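Local coordinates for flagellar biosynthesis protein flhA (Bacillus subtilis, PDB 3MIX) that takes part in exporting flagellar proteins through the type III secretion system, the chain here being its cytosolic domain, at residues A[259-262]-A[263-267]; A[270-273]-A[274-278]. All coordinates share one frame; numbering follows the deposited sequence.

Overall arrangement
Interactions 1 and 2 are local contacts within two short helices that follow each other in the chain. Interaction 1 lies on helix 257-267 and closes before interaction 2 opens on helix 269-276, which is followed, after a short loop, by strand 283-288. Their centres are about 16 Å apart, each about 17 Å from the centre of the chain, and the two meet where Ile-272 CD1 packs at 3.7 Å from Arg-265 O. Residues 259-267 sit among helices 220-232, 240-250 and 343-353, whereas 270-278 pack beside strand 362-364. By sequence order and packing they appear to link the helices at 220-250 to the C-terminal portion of the FlhA cytosolic domain.

Interaction 1 of 2, residues A[259-262]-A[263-267]; sequences LLTE and YTRQA
Thr-264 grips the carbonyl of Leu-260 twice, and this doubled bond lies on the tightly packed side of the helix. Its backbone N donates to Leu-260 O at 3.0 Å, while its hydroxyl OG1 donates to the same Leu-260 O at 2.8 Å, the two arriving from opposite faces of the carbonyl plane. With OG1 beside the backbone N (chi1 -58°), the hydroxyl is folded back onto the preceding turn. Ile-243 and Leu-230 pack against Thr-264, and Thr-261 is buried beside it against Val-226. Arg-265 belongs to this buried side too; Glu-262 runs alongside it, the carboxylate and guanidinium planes within 13° of parallel, yet Glu-262 OE1 and Arg-265 NE remain 4.4 Å apart, beyond a salt bridge. Their salt-bridge partners are Arg-346 for Glu-262 and Glu-367 for Arg-265.

Tyr-263 and Gln-266 form the looser side. Leu-259 O lies over one face of the tyrosine ring, displaced toward the rim, with CD2 of Tyr-263 nearest that oxygen at 3.2 Å; Tyr-250 stacks on the ring as well. Gln-266, exposed, adds little beyond its backbone bond to Glu-262 O. The arrangement is an alpha-helical turn in which a threonine hydroxyl bonds the carbonyl four residues back, beside that residue's own backbone N-H.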
loop_
_atom_site.group_PDB
_atom_site.type_symbol
_atom_site.label_atom_id
_atom_site.label_comp_id
_atom_site.label_asym_id
_atom_site.label_seq_id
_atom_site.Cartn_x
_atom_site.Cartn_y
_atom_site.Cartn_z
ATOM N N LEU A 259 -8.250 -15.705 -3.402
ATOM C CA LEU A 259 -9.550 -15.754 -4.090
ATOM C C LEU A 259 -10.583 -14.794 -3.479
ATOM O O LEU A 259 -11.333 -14.127 -4.211
ATOM C CB LEU A 259 -10.103 -17.184 -4.139
ATOM C CG LEU A 259 -9.383 -18.134 -5.114
ATOM C CD1 LEU A 259 -9.842 -19.557 -4.904
ATOM C CD2 LEU A 259 -9.573 -17.716 -6.596
ATOM N N LEU A 260 -10.605 -14.709 -2.147
ATOM C CA LEU A 260 -11.512 -13.792 -1.487
ATOM C C LEU A 260 -11.262 -12.365 -1.937
ATOM O O LEU A 260 -12.222 -11.584 -2.054
ATOM C CB LEU A 260 -11.468 -13.917 0.047
ATOM C CG LEU A 260 -12.092 -15.232 0.587
ATOM C CD1 LEU A 260 -11.811 -15.385 2.087
ATOM C CD2 LEU A 260 -13.591 -15.359 0.307
ATOM N N THR A 261 -9.996 -12.029 -2.221
ATOM C CA THR A 261 -9.719 -10.685 -2.655
ATOM C C THR A 261 -10.097 -10.392 -4.104
ATOM O O THR A 261 -10.559 -9.280 -4.386
ATOM C CB THR A 261 -8.375 -10.004 -2.104
ATOM O OG1 THR A 261 -7.532 -9.524 -3.165
ATOM C CG2 THR A 261 -7.668 -10.779 -1.054
ATOM N N GLU A 262 -10.016 -11.393 -4.990
ATOM C CA GLU A 262 -10.540 -11.236 -6.357
ATOM C C GLU A 262 -12.053 -10.925 -6.335
ATOM O O GLU A 262 -12.507 -10.001 -6.986
ATOM C CB GLU A 262 -10.204 -12.443 -7.269
ATOM C CG GLU A 262 -8.698 -12.612 -7.612
ATOM C CD GLU A 262 -7.981 -11.283 -7.975
ATOM O OE1 GLU A 262 -8.200 -10.749 -9.090
ATOM O OE2 GLU A 262 -7.159 -10.789 -7.160
ATOM N N TYR A 263 -12.818 -11.664 -5.543
ATOM C CA TYR A 263 -14.259 -11.409 -5.406
ATOM C C TYR A 263 -14.545 -10.059 -4.797
ATOM O O TYR A 263 -15.499 -9.391 -5.184
ATOM C CB TYR A 263 -14.945 -12.483 -4.558
ATOM C CG TYR A 263 -14.713 -13.876 -5.034
ATOM C CD1 TYR A 263 -14.849 -14.205 -6.375
ATOM C CD2 TYR A 263 -14.394 -14.886 -4.132
ATOM C CE1 TYR A 263 -14.634 -15.518 -6.820
ATOM C CE2 TYR A 263 -14.157 -16.191 -4.559
ATOM C CZ TYR A 263 -14.289 -16.497 -5.896
ATOM O OH TYR A 263 -14.074 -17.800 -6.309
ATOM N N THR A 264 -13.728 -9.665 -3.825
ATOM C CA THR A 264 -13.913 -8.367 -3.171
ATOM C C THR A 264 -13.609 -7.223 -4.143
ATOM O O THR A 264 -14.393 -6.279 -4.250
ATOM C CB THR A 264 -13.084 -8.271 -1.871
ATOM O OG1 THR A 264 -13.470 -9.336 -0.977
ATOM C CG2 THR A 264 -13.310 -6.955 -1.185
ATOM N N ARG A 265 -12.479 -7.296 -4.842
ATOM C CA ARG A 265 -12.159 -6.299 -5.874
ATOM C C ARG A 265 -13.331 -6.145 -6.877
ATOM O O ARG A 265 -13.764 -5.027 -7.163
ATOM C CB ARG A 265 -10.871 -6.683 -6.612
ATOM C CG ARG A 265 -9.570 -6.585 -5.762
ATOM C CD ARG A 265 -8.370 -7.142 -6.571
ATOM N NE ARG A 265 -8.233 -6.477 -7.875
ATOM C CZ ARG A 265 -7.586 -5.330 -8.059
ATOM N NH1 ARG A 265 -6.969 -4.729 -7.041
ATOM N NH2 ARG A 265 -7.535 -4.786 -9.264
ATOM N N GLN A 266 -13.876 -7.257 -7.367
ATOM C CA GLN A 266 -15.041 -7.212 -8.273
ATOM C C GLN A 266 -16.233 -6.513 -7.613
ATOM O O GLN A 266 -16.871 -5.625 -8.213
ATOM C CB GLN A 266 -15.431 -8.618 -8.738
ATOM C CG GLN A 266 -16.505 -8.639 -9.840
ATOM C CD GLN A 266 -17.024 -10.046 -10.157
ATOM O OE1 GLN A 266 -18.150 -10.207 -10.639
ATOM N NE2 GLN A 266 -16.208 -11.064 -9.890
ATOM N N ALA A 267 -16.522 -6.868 -6.364
ATOM C CA ALA A 267 -17.626 -6.221 -5.645
ATOM C C ALA A 267 -17.420 -4.718 -5.502
ATOM O O ALA A 267 -18.394 -3.961 -5.366
ATOM C CB ALA A 267 -17.850 -6.868 -4.284
#

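Interaction 2 of 2, residues A[270-273]-A[274-278]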
loop_
_atom_site.group_PDB
_atom_site.type_symbol
_atom_site.label_atom_id
_atom_site.label_comp_id
_atom_site.label_asym_id
_atom_site.label_seq_id
_atom_site.Cartn_x
_atom_site.Cartn_y
_atom_site.Cartn_z
ATOM N N LYS A 270 -17.390 -0.212 -8.677
ATOM C CA LYS A 270 -17.716 1.220 -8.675
ATOM C C LYS A 270 -16.565 2.067 -8.115
ATOM O O LYS A 270 -16.172 3.070 -8.719
ATOM C CB LYS A 270 -18.984 1.477 -7.867
ATOM C CG LYS A 270 -19.318 2.946 -7.672
ATOM C CD LYS A 270 -20.189 3.153 -6.425
ATOM C CE LYS A 270 -21.673 3.150 -6.760
ATOM N NZ LYS A 270 -22.157 1.848 -7.315
ATOM N N GLN A 271 -16.049 1.664 -6.957
ATOM C CA GLN A 271 -14.926 2.341 -6.332
ATOM C C GLN A 271 -13.670 2.310 -7.215
ATOM O O GLN A 271 -12.999 3.324 -7.390
ATOM C CB GLN A 271 -14.639 1.717 -4.976
ATOM C CG GLN A 271 -13.392 2.201 -4.259
ATOM C CD GLN A 271 -13.143 1.384 -3.006
ATOM O OE1 GLN A 271 -14.055 1.160 -2.203
ATOM N NE2 GLN A 271 -11.913 0.930 -2.829
ATOM N N ILE A 272 -13.359 1.153 -7.771
ATOM C CA ILE A 272 -12.161 1.037 -8.571
ATOM C C ILE A 272 -12.279 1.842 -9.890
ATOM O O ILE A 272 -11.315 2.499 -10.302
ATOM C CB ILE A 272 -11.751 -0.445 -8.769
ATOM C CG1 ILE A 272 -11.226 -1.027 -7.438
ATOM C CG2 ILE A 272 -10.668 -0.562 -9.837
ATOM C CD1 ILE A 272 -11.046 -2.561 -7.427
ATOM N N THR A 273 -13.455 1.835 -10.520
ATOM C CA THR A 273 -13.636 2.657 -11.707
ATOM C C THR A 273 -13.490 4.148 -11.373
ATOM O O THR A 273 -12.796 4.866 -12.089
ATOM C CB THR A 273 -14.938 2.346 -12.551
ATOM O OG1 THR A 273 -16.039 3.222 -12.198
ATOM C CG2 THR A 273 -15.330 0.916 -12.454
ATOM N N ALA A 274 -14.083 4.604 -10.269
ATOM C CA ALA A 274 -13.903 6.011 -9.858
ATOM C C ALA A 274 -12.435 6.355 -9.621
ATOM O O ALA A 274 -12.015 7.487 -9.843
ATOM C CB ALA A 274 -14.734 6.344 -8.614
ATOM N N GLN A 275 -11.652 5.381 -9.160
ATOM C CA GLN A 275 -10.249 5.634 -8.847
ATOM C C GLN A 275 -9.396 5.892 -10.102
ATOM O O GLN A 275 -8.408 6.630 -10.055
ATOM C CB GLN A 275 -9.690 4.479 -8.014
ATOM C CG GLN A 275 -8.211 4.505 -7.786
ATOM C CD GLN A 275 -7.721 3.364 -6.888
ATOM O OE1 GLN A 275 -8.371 2.306 -6.752
ATOM N NE2 GLN A 275 -6.559 3.575 -6.273
ATOM N N PHE A 276 -9.792 5.288 -11.216
ATOM C CA PHE A 276 -8.989 5.326 -12.424
ATOM C C PHE A 276 -9.624 6.069 -13.608
ATOM O O PHE A 276 -8.917 6.668 -14.404
ATOM C CB PHE A 276 -8.615 3.908 -12.840
ATOM C CG PHE A 276 -7.651 3.244 -11.908
ATOM C CD1 PHE A 276 -6.319 3.651 -11.855
ATOM C CD2 PHE A 276 -8.075 2.212 -11.070
ATOM C CE1 PHE A 276 -5.419 3.034 -10.976
ATOM C CE2 PHE A 276 -7.180 1.585 -10.197
ATOM C CZ PHE A 276 -5.854 1.996 -10.157
ATOM N N ALA A 277 -10.945 6.014 -13.720
ATOM C CA ALA A 277 -11.665 6.573 -14.854
ATOM C C ALA A 277 -12.177 7.977 -14.552
ATOM O O ALA A 277 -12.551 8.279 -13.413
ATOM C CB ALA A 277 -12.824 5.666 -15.245
ATOM N N LYS A 278 -12.180 8.825 -15.581
ATOM C CA LYS A 278 -12.717 10.180 -15.489
ATOM C C LYS A 278 -14.130 10.197 -16.045
ATOM O O LYS A 278 -14.489 9.364 -16.888
ATOM C CB LYS A 278 -11.845 11.162 -16.274
ATOM C CG LYS A 278 -10.512 11.499 -15.630
ATOM C CD LYS A 278 -10.622 12.698 -14.696
ATOM C CE LYS A 278 -9.256 13.325 -14.439
ATOM N NZ LYS A 278 -8.737 14.034 -15.646
HETATM O O HOH W 1 -9.839 2.271 -4.390
#
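Gln-275 meets the preceding turn of a short alpha-helix near its C-terminal end, where i to i+4 bonding gives way to a mixture with i to i+3. Its CB rests 3.4 Å from Ile-272 O. From there the chain leaves with CG opposite the backbone N (chi1 172°) and stays extended; CG lies over one face of the Phe-276 ring, offset toward the rim. At the tip, OE1 of Gln-275 accepts a hydrogen bond from a water at 2.8 Å, and the same water accepts one from Gln-271 NE2, bridging residues one turn apart. NE2 of Gln-275 turns to the backbone oxygen of Lys-234, as Gln-271 NE2 does to that of Ser-236, tying both amides to the same loop.

The Phe-276 ring meets Ile-272 differently: CG2 of the isoleucine sits in the ring plane at its edge, 4.0 Å from Phe-276 CD2. Both side chains point the same way, and both touch Leu-363 of strand 362-364. The last turn closes on Thr-273, whose hydroxyl is hydrogen-bonded to Glu-369 and whose carbonyl takes two backbone donors; Ala-277 is the first residue to leave helical geometry. Phe-276 N stands above the plane of that carbonyl, whereas Ala-277 N reaches Thr-273 O at 2.7 Å, with a C=O...N angle of 169°.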